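Local atomic coordinates of ALDH21) (Physcomitrella patens subsp. patens, PDB entry 5MZ5), a protein that oxidises succinic semialdehyde with NADP(+) as cofactor and may also act on glyceraldehyde 3-phosphate. Residues Ile363-Ala368 with Gly389-Ala394; Lys376-Lys381 with Ala408-Glu413; Glu434-His439 with Glu459-Gly464. All coordinates share one frame; numbering follows the deposited sequence.

Contact 1 of 3, residues Ile363-Ala368 with Gly389-Ala394; sequences ISESAA and GNRKGA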
ATOM      1  N   ILE A 363     -34.550  19.973  16.165  1.00 33.14           N
ATOM      2  CA  ILE A 363     -34.015  19.673  17.500  1.00 32.30           C
ATOM      3  C   ILE A 363     -34.659  20.534  18.608  1.00 36.52           C
ATOM      4  O   ILE A 363     -34.796  20.065  19.740  1.00 37.25           O
ATOM      5  CB  ILE A 363     -32.462  19.708  17.523  1.00 34.41           C
ATOM      6  CG1 ILE A 363     -31.877  18.940  18.748  1.00 33.86           C
ATOM      7  CG2 ILE A 363     -31.903  21.147  17.413  1.00 35.63           C
ATOM      8  CD1 ILE A 363     -32.115  17.404  18.783  1.00 35.56           C
ATOM      9  N   SER A 364     -35.089  21.755  18.262  1.00 32.96           N
ATOM     10  CA  SER A 364     -35.747  22.691  19.173  1.00 32.58           C
ATOM     11  C   SER A 364     -36.620  23.666  18.391  1.00 35.55           C
ATOM     12  O   SER A 364     -36.443  23.819  17.177  1.00 34.66           O
ATOM     13  CB  SER A 364     -34.710  23.458  20.000  1.00 34.53           C
ATOM     14  OG  SER A 364     -33.951  24.353  19.200  1.00 42.52           O
ATOM     15  N   GLU A 365     -37.544  24.342  19.101  1.00 32.83           N
ATOM     16  CA  GLU A 365     -38.423  25.357  18.531  1.00 34.20           C
ATOM     17  C   GLU A 365     -37.590  26.573  18.068  1.00 37.32           C
ATOM     18  O   GLU A 365     -37.902  27.169  17.038  1.00 35.20           O
ATOM     19  CB  GLU A 365     -39.509  25.754  19.542  1.00 36.08           C
ATOM     20  CG  GLU A 365     -40.646  26.565  18.937  1.00 51.17           C
ATOM     21  CD  GLU A 365     -41.866  26.789  19.812  1.00 81.77           C
ATOM     22  OE1 GLU A 365     -42.328  27.949  19.882  1.00 77.57           O
ATOM     23  OE2 GLU A 365     -42.388  25.807  20.387  1.00 85.88           O
ATOM     24  N   SER A 366     -36.516  26.895  18.824  1.00 34.57           N
ATOM     25  CA  SER A 366     -35.561  27.966  18.536  1.00 35.19           C
ATOM     26  C   SER A 366     -34.818  27.681  17.204  1.00 38.54           C
ATOM     27  O   SER A 366     -34.639  28.594  16.387  1.00 38.83           O
ATOM     28  CB  SER A 366     -34.588  28.128  19.706  1.00 39.23           C
ATOM     29  OG  SER A 366     -33.347  28.705  19.333  1.00 52.04           O
ATOM     30  N   ALA A 367     -34.432  26.406  16.977  1.00 33.53           N
ATOM     31  CA  ALA A 367     -33.781  25.972  15.734  1.00 31.86           C
ATOM     32  C   ALA A 367     -34.765  26.200  14.567  1.00 36.05           C
ATOM     33  O   ALA A 367     -34.389  26.813  13.565  1.00 35.64           O
ATOM     34  CB  ALA A 367     -33.370  24.497  15.827  1.00 31.66           C
ATOM     35  N   ALA A 368     -36.042  25.776  14.743  1.00 33.09           N
ATOM     36  CA  ALA A 368     -37.130  25.945  13.765  1.00 33.06           C
ATOM     37  C   ALA A 368     -37.406  27.433  13.455  1.00 38.29           C
ATOM     38  O   ALA A 368     -37.533  27.781  12.281  1.00 37.66           O
ATOM     39  CB  ALA A 368     -38.399  25.270  14.265  1.00 33.84           C
ATOM     40  N   GLY A 389     -42.157  26.480   3.887  1.00 36.85           N
ATOM     41  CA  GLY A 389     -41.742  27.720   4.543  1.00 36.95           C
ATOM     42  C   GLY A 389     -42.483  28.081   5.821  1.00 41.12           C
ATOM     43  O   GLY A 389     -42.172  29.106   6.439  1.00 42.17           O
ATOM     44  N   ASN A 390     -43.473  27.263   6.231  1.00 36.99           N
ATOM     45  CA  ASN A 390     -44.241  27.520   7.451  1.00 37.59           C
ATOM     46  C   ASN A 390     -43.733  26.715   8.646  1.00 43.21           C
ATOM     47  O   ASN A 390     -43.258  25.580   8.487  1.00 42.91           O
ATOM     48  CB  ASN A 390     -45.740  27.298   7.249  1.00 36.82           C
ATOM     49  CG  ASN A 390     -46.369  28.167   6.174  1.00 55.28           C
ATOM     50  OD1 ASN A 390     -47.000  27.675   5.245  1.00 54.45           O
ATOM     51  ND2 ASN A 390     -46.242  29.473   6.281  1.00 45.21           N
ATOM     52  N   ARG A 391     -43.819  27.327   9.837  1.00 39.20           N
ATOM     53  CA  ARG A 391     -43.403  26.725  11.098  1.00 38.47           C
ATOM     54  C   ARG A 391     -44.636  26.387  11.942  1.00 44.54           C
ATOM     55  O   ARG A 391     -45.597  27.156  11.990  1.00 46.29           O
ATOM     56  CB  ARG A 391     -42.444  27.658  11.858  1.00 34.90           C
ATOM     57  CG  ARG A 391     -41.727  27.020  13.042  1.00 33.29           C
ATOM     58  CD  ARG A 391     -41.170  28.086  13.958  1.00 48.52           C
ATOM     59  NE  ARG A 391     -41.905  28.143  15.222  1.00 54.69           N
ATOM     60  CZ  ARG A 391     -42.481  29.232  15.712  1.00 71.95           C
ATOM     61  NH1 ARG A 391     -42.408  30.382  15.059  1.00 64.12           N
ATOM     62  NH2 ARG A 391     -43.125  29.183  16.866  1.00 71.12           N
ATOM     63  N   LYS A 392     -44.591  25.229  12.601  1.00 42.00           N
ATOM     64  CA  LYS A 392     -45.623  24.713  13.494  1.00 42.12           C
ATOM     65  C   LYS A 392     -44.815  24.145  14.679  1.00 43.15           C
ATOM     66  O   LYS A 392     -44.358  22.997  14.614  1.00 41.55           O
ATOM     67  CB  LYS A 392     -46.421  23.624  12.755  1.00 46.18           C
ATOM     68  CG  LYS A 392     -47.816  23.319  13.304  1.00 65.49           C
ATOM     69  CD  LYS A 392     -48.358  21.969  12.763  1.00 78.05           C
ATOM     70  CE  LYS A 392     -47.718  20.749  13.425  1.00 87.06           C
ATOM     71  NZ  LYS A 392     -47.860  19.508  12.612  1.00 89.02           N
ATOM     72  N   GLY A 393     -44.568  24.991  15.691  1.00 37.46           N
ATOM     73  CA  GLY A 393     -43.753  24.648  16.853  1.00 35.53           C
ATOM     74  C   GLY A 393     -42.308  24.408  16.445  1.00 36.66           C
ATOM     75  O   GLY A 393     -41.653  25.321  15.942  1.00 35.62           O
ATOM     76  N   ALA A 394     -41.812  23.168  16.618  1.00 32.41           N
ATOM     77  CA  ALA A 394     -40.450  22.785  16.234  1.00 31.92           C
ATOM     78  C   ALA A 394     -40.405  22.227  14.793  1.00 37.25           C
ATOM     79  O   ALA A 394     -39.321  21.976  14.260  1.00 36.79           O
ATOM     80  CB  ALA A 394     -39.879  21.777  17.226  1.00 32.14           C
TER
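Glu365 and Ala394 bring their backbones together, CA to CA at 4.0 Å, where helix 365-380 begins beside the bend after strand 391-392. This is a helix N-terminus packed against a beta hairpin: strand 391-392 pairs antiparallel with strand 395-402, and Gly393 and Ala394 form the type II' turn between them. The positive phi of Gly393 (65°) favours glycine. The helix start is N-capped by Ser364, whose OG accepts from Ala367 N. The loop just before it reaches the cofactor site: Ile363 touches Trp188, an NADP(+)-binding residue, though no cofactor is bound to this chain. Ala394 CB rests on the peptide between Ser364 and Glu365, 3.9 Å from Glu365 N. One turn on, Ala368 CB lies 3.4 Å from Ala394 O. The aliphatic part of Arg391 covers the same methyl, with CG 4.0 Å from Ala368 CB. Glu365 reaches over the turn with CG anti to its backbone N (chi1 -167°), and CG touches Gly393 O. Its chain crosses that of Arg391 at about a right angle. The salt bridge between them is weak, with Arg391 NH2 3.4 Å from Glu365 OE1. Arg391 NH1 has a second carboxylate, Glu372 on the same helix. Arg391 NE donates to a lone pair of Gly393 O at 2.9 Å, with the oxygen 1° out of the guanidinium plane.

Contact 2 of 3, residues Lys376-Lys381 with Ala408-Glu413; sequences KEAVAK and ANARKE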
ATOM      1  N   LYS A 376     -37.961  33.522   5.396  1.00 36.34           N
ATOM      2  CA  LYS A 376     -38.617  34.819   5.204  1.00 37.34           C
ATOM      3  C   LYS A 376     -37.631  35.846   4.623  1.00 41.15           C
ATOM      4  O   LYS A 376     -37.968  36.546   3.670  1.00 41.62           O
ATOM      5  CB  LYS A 376     -39.256  35.340   6.508  1.00 39.94           C
ATOM      6  CG  LYS A 376     -40.500  34.569   6.940  1.00 52.38           C
ATOM      7  CD  LYS A 376     -41.289  35.316   7.992  1.00 63.99           C
ATOM      8  CE  LYS A 376     -41.825  34.446   9.101  1.00 79.31           C
ATOM      9  NZ  LYS A 376     -40.839  34.313  10.216  1.00 86.50           N
ATOM     10  N   GLU A 377     -36.397  35.877   5.151  1.00 36.41           N
ATOM     11  CA  GLU A 377     -35.345  36.767   4.669  1.00 36.91           C
ATOM     12  C   GLU A 377     -34.999  36.472   3.194  1.00 42.52           C
ATOM     13  O   GLU A 377     -34.840  37.412   2.418  1.00 42.96           O
ATOM     14  CB  GLU A 377     -34.106  36.660   5.565  1.00 38.03           C
ATOM     15  CG  GLU A 377     -32.977  37.619   5.216  1.00 55.75           C
ATOM     16  CD  GLU A 377     -31.571  37.082   5.415  1.00 88.84           C
ATOM     17  OE1 GLU A 377     -31.397  36.132   6.213  1.00 96.08           O
ATOM     18  OE2 GLU A 377     -30.635  37.630   4.789  1.00 86.90           O
ATOM     19  N   ALA A 378     -34.919  35.172   2.813  1.00 39.15           N
ATOM     20  CA  ALA A 378     -34.622  34.727   1.446  1.00 37.88           C
ATOM     21  C   ALA A 378     -35.685  35.229   0.466  1.00 44.64           C
ATOM     22  O   ALA A 378     -35.326  35.731  -0.603  1.00 43.32           O
ATOM     23  CB  ALA A 378     -34.514  33.208   1.391  1.00 36.88           C
ATOM     24  N   VAL A 379     -36.984  35.136   0.855  1.00 43.81           N
ATOM     25  CA  VAL A 379     -38.102  35.593   0.039  1.00 45.46           C
ATOM     26  C   VAL A 379     -38.126  37.146  -0.032  1.00 48.23           C
ATOM     27  O   VAL A 379     -38.397  37.693  -1.103  1.00 48.16           O
ATOM     28  CB  VAL A 379     -39.487  34.961   0.403  1.00 51.28           C
ATOM     29  CG1 VAL A 379     -39.426  33.430   0.509  1.00 49.75           C
ATOM     30  CG2 VAL A 379     -40.129  35.583   1.631  1.00 52.26           C
ATOM     31  N   ALA A 380     -37.770  37.837   1.083  1.00 43.62           N
ATOM     32  CA  ALA A 380     -37.708  39.314   1.165  1.00 43.65           C
ATOM     33  C   ALA A 380     -36.619  39.884   0.234  1.00 47.01           C
ATOM     34  O   ALA A 380     -36.792  40.951  -0.347  1.00 46.63           O
ATOM     35  CB  ALA A 380     -37.453  39.761   2.606  1.00 43.59           C
ATOM     36  N   LYS A 381     -35.521  39.131   0.066  1.00 43.38           N
ATOM     37  CA  LYS A 381     -34.385  39.480  -0.778  1.00 42.61           C
ATOM     38  C   LYS A 381     -34.578  39.110  -2.271  1.00 48.45           C
ATOM     39  O   LYS A 381     -33.662  39.329  -3.074  1.00 50.10           O
ATOM     40  CB  LYS A 381     -33.100  38.878  -0.203  1.00 41.89           C
ATOM     41  CG  LYS A 381     -32.563  39.656   0.988  1.00 49.11           C
ATOM     42  CD  LYS A 381     -31.178  39.179   1.386  1.00 55.13           C
ATOM     43  CE  LYS A 381     -30.453  40.187   2.249  1.00 66.70           C
ATOM     44  NZ  LYS A 381     -30.994  40.233   3.634  1.00 73.77           N
ATOM     45  N   ALA A 408     -28.311  36.649   0.944  1.00 42.82           N
ATOM     46  CA  ALA A 408     -29.223  36.003   1.908  1.00 41.46           C
ATOM     47  C   ALA A 408     -28.520  34.912   2.724  1.00 43.14           C
ATOM     48  O   ALA A 408     -27.718  34.142   2.172  1.00 41.94           O
ATOM     49  CB  ALA A 408     -30.434  35.426   1.198  1.00 42.27           C
ATOM     50  N   ASN A 409     -28.816  34.861   4.046  1.00 38.01           N
ATOM     51  CA  ASN A 409     -28.254  33.881   4.988  1.00 36.69           C
ATOM     52  C   ASN A 409     -28.517  32.441   4.571  1.00 39.78           C
ATOM     53  O   ASN A 409     -27.650  31.588   4.780  1.00 39.03           O
ATOM     54  CB  ASN A 409     -28.775  34.103   6.398  1.00 33.43           C
ATOM     55  CG  ASN A 409     -28.117  35.241   7.118  1.00 50.70           C
ATOM     56  OD1 ASN A 409     -26.892  35.369   7.148  1.00 45.69           O
ATOM     57  ND2 ASN A 409     -28.921  36.075   7.753  1.00 44.36           N
ATOM     58  N   ALA A 410     -29.702  32.179   3.968  1.00 36.13           N
ATOM     59  CA  ALA A 410     -30.106  30.859   3.478  1.00 35.22           C
ATOM     60  C   ALA A 410     -29.138  30.370   2.385  1.00 38.18           C
ATOM     61  O   ALA A 410     -28.913  29.170   2.285  1.00 37.70           O
ATOM     62  CB  ALA A 410     -31.532  30.903   2.949  1.00 36.17           C
ATOM     63  N   ARG A 411     -28.527  31.296   1.619  1.00 34.25           N
ATOM     64  CA  ARG A 411     -27.572  30.960   0.564  1.00 33.94           C
ATOM     65  C   ARG A 411     -26.113  30.900   1.063  1.00 38.23           C
ATOM     66  O   ARG A 411     -25.377  29.978   0.711  1.00 37.86           O
ATOM     67  CB  ARG A 411     -27.742  31.917  -0.646  1.00 31.86           C
ATOM     68  CG  ARG A 411     -26.706  31.772  -1.784  1.00 32.28           C
ATOM     69  CD  ARG A 411     -26.560  30.352  -2.352  1.00 29.47           C
ATOM     70  NE  ARG A 411     -25.516  30.277  -3.380  1.00 35.93           N
ATOM     71  CZ  ARG A 411     -24.213  30.143  -3.138  1.00 45.58           C
ATOM     72  NH1 ARG A 411     -23.769  30.031  -1.895  1.00 30.00           N
ATOM     73  NH2 ARG A 411     -23.347  30.114  -4.140  1.00 33.45           N
ATOM     74  N   LYS A 412     -25.714  31.869   1.885  1.00 35.38           N
ATOM     75  CA  LYS A 412     -24.364  32.036   2.422  1.00 34.66           C
ATOM     76  C   LYS A 412     -23.997  31.023   3.523  1.00 39.56           C
ATOM     77  O   LYS A 412     -22.857  30.542   3.566  1.00 38.72           O
ATOM     78  CB  LYS A 412     -24.222  33.492   2.913  1.00 37.17           C
ATOM     79  CG  LYS A 412     -22.867  33.908   3.489  1.00 51.72           C
ATOM     80  CD  LYS A 412     -22.739  35.440   3.666  1.00 63.84           C
ATOM     81  CE  LYS A 412     -23.873  36.149   4.401  1.00 81.25           C
ATOM     82  NZ  LYS A 412     -23.936  35.800   5.848  1.00 89.85           N
ATOM     83  N   GLU A 413     -24.948  30.716   4.419  1.00 34.92           N
ATOM     84  CA  GLU A 413     -24.696  29.856   5.576  1.00 32.79           C
ATOM     85  C   GLU A 413     -25.382  28.502   5.495  1.00 36.91           C
ATOM     86  O   GLU A 413     -26.303  28.308   4.699  1.00 36.71           O
ATOM     87  CB  GLU A 413     -25.161  30.560   6.879  1.00 33.83           C
ATOM     88  CG  GLU A 413     -24.738  32.010   7.054  1.00 42.11           C
ATOM     89  CD  GLU A 413     -23.249  32.276   7.160  1.00 65.63           C
ATOM     90  OE1 GLU A 413     -22.493  31.367   7.573  1.00 54.86           O
ATOM     91  OE2 GLU A 413     -22.840  33.415   6.843  1.00 73.45           O
TER
HETATM   92  O   HOH W   1     -32.090  34.077   3.996  1.00 34.03           O
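Glu377 meets Asn409 where the C-terminal end of helix 365-380 packs on the N-terminus of the one-turn helix 409-412. Between them in the chain lie strands 384-387, 391-392 and 395-402 of the mixed sheet. Glu414, which binds NADP(+), comes two residues after the short helix. Asn409 ND2 donates to Glu377 OE1 at 2.9 Å, from the syn side and 29° out of the carboxylate plane. The two side chains cross at about a right angle, with amide and carboxylate planes 75° apart. Glu377 OE2 takes a weak bond from Asn409 N at 3.4 Å. The carboxylate therefore meets a backbone N-H just after the N-cap residue Ala408, where the helix dipole would probably favour its negative charge. A water donates weakly to Glu377 OE1 and accepts from Ala410 N. Beside the polar group, Ala378 CB and Ala410 CB pack 4.1 Å apart. The Lys381 chain covers Ala408, with Lys381 CD 3.8 Å from Ala408 CB.

The next shell holds the carboxylate in place. CG of Glu377 is anti to the backbone N (chi1 -176°), which sets it on the side toward helix 409-412. Lys381 NZ forms a salt bridge to Glu377 OE2 at 2.9 Å from the anti side. An alanine in place of Glu377 removes the carboxylate and would probably leave Lys381 NZ without its charge partner and the Asn409 amide freer to turn. Trp374, from helix 365-380, also packs on Asn409. At the oxygen end of that amide, Lys412 NZ donates to Asn409 OD1. Lys412 NZ also bridges to Glu413 OE2 at 2.8 Å, on its anti lone pair.

Contact 3 of 3, residues Glu434-His439 with Glu459-Gly464; sequences ECNNTH and EHMEVG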
ATOM      1  N   GLU A 434     -20.062  27.783  -9.422  1.00 26.46           N
ATOM      2  CA  GLU A 434     -21.084  28.188  -8.471  1.00 26.90           C
ATOM      3  C   GLU A 434     -21.202  27.216  -7.287  1.00 31.41           C
ATOM      4  O   GLU A 434     -21.477  27.652  -6.166  1.00 29.89           O
ATOM      5  CB  GLU A 434     -22.439  28.445  -9.160  1.00 28.72           C
ATOM      6  CG  GLU A 434     -23.405  29.267  -8.324  1.00 34.45           C
ATOM      7  CD  GLU A 434     -22.911  30.568  -7.714  1.00 47.81           C
ATOM      8  OE1 GLU A 434     -21.927  31.156  -8.224  1.00 50.53           O
ATOM      9  OE2 GLU A 434     -23.540  31.020  -6.733  1.00 37.44           O
ATOM     10  N   CYS A 435     -20.977  25.904  -7.533  1.00 29.37           N
ATOM     11  CA  CYS A 435     -20.943  24.876  -6.480  1.00 28.52           C
ATOM     12  C   CYS A 435     -19.855  25.225  -5.469  1.00 28.56           C
ATOM     13  O   CYS A 435     -20.069  25.081  -4.266  1.00 28.15           O
ATOM     14  CB  CYS A 435     -20.698  23.494  -7.084  1.00 28.61           C
ATOM     15  SG  CYS A 435     -22.167  22.762  -7.826  1.00 33.34           S
ATOM     16  N   ASN A 436     -18.706  25.710  -5.979  1.00 24.00           N
ATOM     17  CA  ASN A 436     -17.528  26.121  -5.225  1.00 24.46           C
ATOM     18  C   ASN A 436     -17.670  27.479  -4.578  1.00 28.86           C
ATOM     19  O   ASN A 436     -16.839  27.813  -3.735  1.00 27.41           O
ATOM     20  CB  ASN A 436     -16.269  26.097  -6.124  1.00 21.80           C
ATOM     21  CG  ASN A 436     -15.862  24.714  -6.541  1.00 33.34           C
ATOM     22  OD1 ASN A 436     -16.199  23.709  -5.897  1.00 30.97           O
ATOM     23  ND2 ASN A 436     -15.083  24.640  -7.600  1.00 22.75           N
ATOM     24  N   ASN A 437     -18.705  28.268  -4.977  1.00 27.64           N
ATOM     25  CA  ASN A 437     -18.966  29.622  -4.470  1.00 27.41           C
ATOM     26  C   ASN A 437     -19.617  29.565  -3.075  1.00 31.73           C
ATOM     27  O   ASN A 437     -20.802  29.898  -2.886  1.00 32.00           O
ATOM     28  CB  ASN A 437     -19.779  30.456  -5.494  1.00 26.27           C
ATOM     29  CG  ASN A 437     -19.848  31.924  -5.160  1.00 39.57           C
ATOM     30  OD1 ASN A 437     -19.129  32.415  -4.292  1.00 31.48           O
ATOM     31  ND2 ASN A 437     -20.724  32.662  -5.838  1.00 31.88           N
ATOM     32  N   THR A 438     -18.811  29.118  -2.101  1.00 26.53           N
ATOM     33  CA  THR A 438     -19.193  28.896  -0.709  1.00 26.63           C
ATOM     34  C   THR A 438     -17.934  28.861   0.155  1.00 30.74           C
ATOM     35  O   THR A 438     -16.849  28.588  -0.358  1.00 28.25           O
ATOM     36  CB  THR A 438     -20.018  27.569  -0.586  1.00 29.97           C
ATOM     37  OG1 THR A 438     -20.375  27.353   0.779  1.00 26.97           O
ATOM     38  CG2 THR A 438     -19.262  26.333  -1.112  1.00 26.40           C
ATOM     39  N   HIS A 439     -18.087  29.098   1.460  1.00 30.17           N
ATOM     40  CA  HIS A 439     -16.991  29.048   2.423  1.00 31.54           C
ATOM     41  C   HIS A 439     -16.898  27.665   3.080  1.00 32.55           C
ATOM     42  O   HIS A 439     -15.984  27.401   3.861  1.00 31.74           O
ATOM     43  CB  HIS A 439     -17.045  30.209   3.433  1.00 34.80           C
ATOM     44  CG  HIS A 439     -18.296  30.299   4.264  1.00 40.70           C
ATOM     45  ND1 HIS A 439     -18.352  29.770   5.559  1.00 43.42           N
ATOM     46  CD2 HIS A 439     -19.454  30.954   4.014  1.00 44.49           C
ATOM     47  CE1 HIS A 439     -19.542  30.108   6.039  1.00 43.55           C
ATOM     48  NE2 HIS A 439     -20.248  30.809   5.143  1.00 44.60           N
ATOM     49  N   GLU A 459     -12.210  16.627 -10.379  1.00 26.90           N
ATOM     50  CA  GLU A 459     -11.022  17.460 -10.393  1.00 28.07           C
ATOM     51  C   GLU A 459     -11.204  18.877  -9.812  1.00 33.24           C
ATOM     52  O   GLU A 459     -10.314  19.349  -9.105  1.00 33.55           O
ATOM     53  CB  GLU A 459     -10.511  17.567 -11.835  1.00 29.86           C
ATOM     54  CG  GLU A 459      -9.002  17.700 -11.960  1.00 41.88           C
ATOM     55  CD  GLU A 459      -8.134  16.595 -11.377  1.00 54.08           C
ATOM     56  OE1 GLU A 459      -6.983  16.917 -11.005  1.00 51.28           O
ATOM     57  OE2 GLU A 459      -8.590  15.429 -11.276  1.00 42.54           O
ATOM     58  N   HIS A 460     -12.322  19.554 -10.128  1.00 28.51           N
ATOM     59  CA  HIS A 460     -12.496  20.962  -9.777  1.00 28.62           C
ATOM     60  C   HIS A 460     -13.408  21.278  -8.596  1.00 30.43           C
ATOM     61  O   HIS A 460     -13.315  22.402  -8.083  1.00 30.20           O
ATOM     62  CB  HIS A 460     -12.951  21.751 -11.017  1.00 30.89           C
ATOM     63  CG  HIS A 460     -11.891  21.748 -12.071  1.00 36.01           C
ATOM     64  ND1 HIS A 460     -11.916  20.839 -13.118  1.00 38.69           N
ATOM     65  CD2 HIS A 460     -10.724  22.430 -12.116  1.00 38.86           C
ATOM     66  CE1 HIS A 460     -10.806  21.049 -13.802  1.00 38.76           C
ATOM     67  NE2 HIS A 460     -10.060  21.998 -13.239  1.00 39.41           N
ATOM     68  N   MET A 461     -14.253  20.327  -8.132  1.00 24.81           N
ATOM     69  CA  MET A 461     -15.096  20.617  -6.962  1.00 23.75           C
ATOM     70  C   MET A 461     -14.236  20.639  -5.680  1.00 26.15           C
ATOM     71  O   MET A 461     -13.535  19.674  -5.394  1.00 26.91           O
ATOM     72  CB  MET A 461     -16.274  19.652  -6.851  1.00 25.68           C
ATOM     73  CG  MET A 461     -17.364  19.954  -7.851  1.00 29.90           C
ATOM     74  SD  MET A 461     -18.581  18.619  -7.878  1.00 34.13           S
ATOM     75  CE  MET A 461     -19.969  19.499  -8.495  1.00 31.46           C
ATOM     76  N   GLU A 462     -14.265  21.762  -4.956  1.00 21.83           N
ATOM     77  CA  GLU A 462     -13.477  22.042  -3.755  1.00 21.61           C
ATOM     78  C   GLU A 462     -14.095  21.451  -2.514  1.00 26.49           C
ATOM     79  O   GLU A 462     -14.539  22.178  -1.620  1.00 26.21           O
ATOM     80  CB  GLU A 462     -13.248  23.559  -3.620  1.00 23.02           C
ATOM     81  CG  GLU A 462     -12.384  24.121  -4.733  1.00 28.11           C
ATOM     82  CD  GLU A 462     -12.433  25.625  -4.944  1.00 43.11           C
ATOM     83  OE1 GLU A 462     -13.204  26.326  -4.248  1.00 36.17           O
ATOM     84  OE2 GLU A 462     -11.729  26.094  -5.863  1.00 50.42           O
ATOM     85  N   VAL A 463     -14.140  20.112  -2.475  1.00 24.60           N
ATOM     86  CA  VAL A 463     -14.773  19.327  -1.412  1.00 24.20           C
ATOM     87  C   VAL A 463     -13.906  18.122  -1.057  1.00 28.46           C
ATOM     88  O   VAL A 463     -12.971  17.807  -1.800  1.00 27.69           O
ATOM     89  CB  VAL A 463     -16.211  18.856  -1.864  1.00 26.07           C
ATOM     90  CG1 VAL A 463     -17.183  20.031  -1.988  1.00 25.38           C
ATOM     91  CG2 VAL A 463     -16.154  18.055  -3.164  1.00 25.11           C
ATOM     92  N   GLY A 464     -14.274  17.423   0.021  1.00 25.08           N
ATOM     93  CA  GLY A 464     -13.654  16.152   0.413  1.00 24.10           C
ATOM     94  C   GLY A 464     -14.238  14.946  -0.332  1.00 27.27           C
ATOM     95  O   GLY A 464     -13.571  13.926  -0.508  1.00 26.53           O
TER
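Asn436 OD1 accepts from Glu462 N at 2.9 Å in a nearly straight bond of 174°, though the donor stands above the carbonyl plane, 43° out of it. The other end of the same amide, Asn436 ND2, donates to His460 O, also at 2.9 Å. Together the two bonds fix the rotation of the amide. The Glu462 carboxylate stacks on this amide with the planes 7° apart, and Glu462 OE1 comes within 3.6 Å of Asn436 CB. Its charge is met by Lys485, which bridges to Glu462 OE1 and also donates to Thr438 O.

The contact joins the C-terminal parts of two helices, 428-435 and 451-460. Met461 is the first residue to leave the second of them. Strand 443-447 lies between these helices in sequence and pairs parallel with 465-468, a beta-alpha-beta crossover through helix 451-460. Glu462 is the centre of an inverse gamma turn. Beside the amide, Cys435 and Met461 both lie against Ile293 of strand 290-294. Lys505 of the second subunit donates to Met461 O. Cys435 SG sits 4.0 Å from Met461 CE.

Contacts 1 and 2 share helix 365-380: contact 1 uses its first turn and contact 2 its last turns. Their centres are about 17 Å apart and they do not touch. Contact 1 is the surface contact, with alanine packing beside a weak salt bridge. Contacts 2 and 3 are partly buried and rely on shorter bonds, from a carboxylate in contact 2 and from an asparagine amide in contact 3. These two meet directly: Arg411 NH2 of contact 2 bridges to Glu434 OE2 of contact 3 at 2.8 Å. Contact 3 differs in lying beside a subunit interface, whereas no other chain touches contacts 1 and 2.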